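PDB 4DOX: coat protein from Papaya mosaic virus, which probably packs around the viral RNA as the repeating subunit that builds the flexible filamentous capsid. Local coordinates for residues A[122-127]-A[138-143]. Residues are numbered along the deposited sequence; the frame is centred on the assembly and turned at random.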
loop_
_atom_site.group_PDB
_atom_site.type_symbol
_atom_site.label_atom_id
_atom_site.label_comp_id
_atom_site.label_asym_id
_atom_site.label_seq_id
_atom_site.Cartn_x
_atom_site.Cartn_y
_atom_site.Cartn_z
ATOM N N MET A 122 14.071 10.475 5.619
ATOM C CA MET A 122 14.002 9.793 6.938
ATOM C C MET A 122 13.771 8.286 6.773
ATOM O O MET A 122 12.640 7.826 6.517
ATOM C CB MET A 122 12.906 10.348 7.883
ATOM C CG MET A 122 12.649 11.872 7.958
ATOM S SD MET A 122 10.825 12.313 8.166
ATOM C CE MET A 122 10.856 14.134 8.293
ATOM N N ALA A 123 14.838 7.513 6.957
ATOM C CA ALA A 123 14.800 6.053 6.800
ATOM C C ALA A 123 13.790 5.335 7.738
ATOM O O ALA A 123 13.388 5.877 8.752
ATOM C CB ALA A 123 16.177 5.508 6.997
ATOM N N PRO A 124 13.372 4.102 7.396
ATOM C CA PRO A 124 12.607 3.379 8.400
ATOM C C PRO A 124 13.224 3.469 9.822
ATOM O O PRO A 124 14.406 3.159 10.037
ATOM C CB PRO A 124 12.624 1.941 7.851
ATOM C CG PRO A 124 12.563 2.103 6.452
ATOM C CD PRO A 124 13.399 3.352 6.133
ATOM N N ALA A 125 12.421 3.870 10.797
ATOM C CA ALA A 125 12.932 4.015 12.163
ATOM C C ALA A 125 13.815 2.825 12.655
ATOM O O ALA A 125 14.898 3.031 13.219
ATOM C CB ALA A 125 11.804 4.315 13.121
ATOM N N ASN A 126 13.369 1.605 12.379
ATOM C CA ASN A 126 13.994 0.404 12.923
ATOM C C ASN A 126 14.896 -0.331 11.936
ATOM O O ASN A 126 15.150 -1.530 12.118
ATOM C CB ASN A 126 12.908 -0.565 13.446
ATOM C CG ASN A 126 11.943 0.107 14.427
ATOM O OD1 ASN A 126 12.343 0.540 15.500
ATOM N ND2 ASN A 126 10.677 0.216 14.043
ATOM N N TRP A 127 15.388 0.367 10.903
ATOM C CA TRP A 127 16.202 -0.279 9.852
ATOM C C TRP A 127 17.385 -1.074 10.382
ATOM O O TRP A 127 17.701 -2.151 9.870
ATOM C CB TRP A 127 16.653 0.727 8.785
ATOM C CG TRP A 127 17.654 1.771 9.255
ATOM C CD1 TRP A 127 17.396 3.077 9.641
ATOM C CD2 TRP A 127 19.077 1.603 9.338
ATOM N NE1 TRP A 127 18.566 3.706 9.974
ATOM C CE2 TRP A 127 19.612 2.832 9.801
ATOM C CE3 TRP A 127 19.959 0.521 9.074
ATOM C CZ2 TRP A 127 20.973 3.005 10.013
ATOM C CZ3 TRP A 127 21.312 0.701 9.284
ATOM C CH2 TRP A 127 21.801 1.927 9.750
ATOM N N PHE A 138 16.819 2.290 3.044
ATOM C CA PHE A 138 15.583 2.828 2.517
ATOM C C PHE A 138 14.727 1.743 1.914
ATOM O O PHE A 138 13.647 2.001 1.436
ATOM C CB PHE A 138 15.877 3.978 1.559
ATOM C CG PHE A 138 16.321 5.204 2.260
ATOM C CD1 PHE A 138 17.653 5.629 2.224
ATOM C CD2 PHE A 138 15.417 5.905 3.039
ATOM C CE1 PHE A 138 18.050 6.760 2.932
ATOM C CE2 PHE A 138 15.806 7.021 3.745
ATOM C CZ PHE A 138 17.124 7.455 3.687
ATOM N N ALA A 139 15.235 0.521 1.990
ATOM C CA ALA A 139 14.552 -0.676 1.550
ATOM C C ALA A 139 13.876 -1.404 2.722
ATOM O O ALA A 139 13.176 -2.386 2.527
ATOM C CB ALA A 139 15.542 -1.568 0.894
ATOM N N ALA A 140 14.098 -0.920 3.948
ATOM C CA ALA A 140 13.730 -1.732 5.147
ATOM C C ALA A 140 12.267 -1.522 5.593
ATOM O O ALA A 140 11.990 -1.267 6.782
ATOM C CB ALA A 140 14.730 -1.539 6.309
ATOM N N PHE A 141 11.356 -1.579 4.627
ATOM C CA PHE A 141 9.954 -1.655 4.960
ATOM C C PHE A 141 9.328 -2.812 4.244
ATOM O O PHE A 141 9.801 -3.227 3.159
ATOM C CB PHE A 141 9.187 -0.341 4.755
ATOM C CG PHE A 141 9.219 0.224 3.357
ATOM C CD1 PHE A 141 8.040 0.319 2.612
ATOM C CD2 PHE A 141 10.403 0.765 2.811
ATOM C CE1 PHE A 141 8.068 0.874 1.298
ATOM C CE2 PHE A 141 10.423 1.317 1.533
ATOM C CZ PHE A 141 9.264 1.381 0.778
ATOM N N ASP A 142 8.280 -3.363 4.858
ATOM C CA ASP A 142 7.740 -4.612 4.378
ATOM C C ASP A 142 6.804 -4.537 3.186
ATOM O O ASP A 142 6.212 -5.551 2.833
ATOM C CB ASP A 142 7.123 -5.432 5.512
ATOM C CG ASP A 142 5.859 -4.809 6.093
ATOM O OD1 ASP A 142 5.262 -3.896 5.478
ATOM O OD2 ASP A 142 5.444 -5.260 7.180
ATOM N N PHE A 143 6.654 -3.375 2.559
ATOM C CA PHE A 143 5.915 -3.302 1.301
ATOM C C PHE A 143 6.711 -2.522 0.281
ATOM O O PHE A 143 6.151 -1.806 -0.574
ATOM C CB PHE A 143 4.526 -2.692 1.490
ATOM C CG PHE A 143 4.532 -1.374 2.197
ATOM C CD1 PHE A 143 4.718 -1.313 3.590
ATOM C CD2 PHE A 143 4.327 -0.183 1.481
ATOM C CE1 PHE A 143 4.691 -0.071 4.279
ATOM C CE2 PHE A 143 4.312 1.073 2.147
ATOM C CZ PHE A 143 4.498 1.133 3.553
#
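Phe138 lays the CE2 corner of its ring against Ala123, with CE2 3.4 Å from Ala123 CA and 3.6 Å from Ala123 CB. The Phe138 CA–CB bond points away from residues 122-127, and chi1 of -73° sets CG beside the backbone N and anti to the carbonyl carbon; the far end of the ring, at CE2, comes nearer to Ala123. Its edge also meets the backbone of Met122, whose carbonyl C lies near the ring plane, 3.9 Å from Phe138 CE2. Pro124 fills the middle of the contact. Its CG sits 3.4 Å from Ala140 O, and Pro124 CB touches the same oxygen; Pro124 CG also lies 4.4 Å from Phe141 CD2. Ala140, at the centre of an inverse gamma turn, turns its methyl to the other end of the facing segment, where Ala140 CB meets Trp127 CB at 3.9 Å. The Trp127 indole itself leads away and forms a cation-pi pair with Lys137. A type I turn from Pro124 to Trp127, closed by the hydrogen bond from Trp127 N to Pro124 O (3.1 Å), brings both Pro124 and Trp127 CB to Ala140. Both segments belong to the long loop region between helices 111-118 and 165-172. Tyr68 of helix 56-70 touches Pro124, Phe138 and Phe141. The side-chain pairs are apolar and the proline carbons lie against a carbonyl oxygen, which implies that the fit between the segments rests on van der Waals contact, while directional bonds of 122-127 run to Asp69 and Arg118.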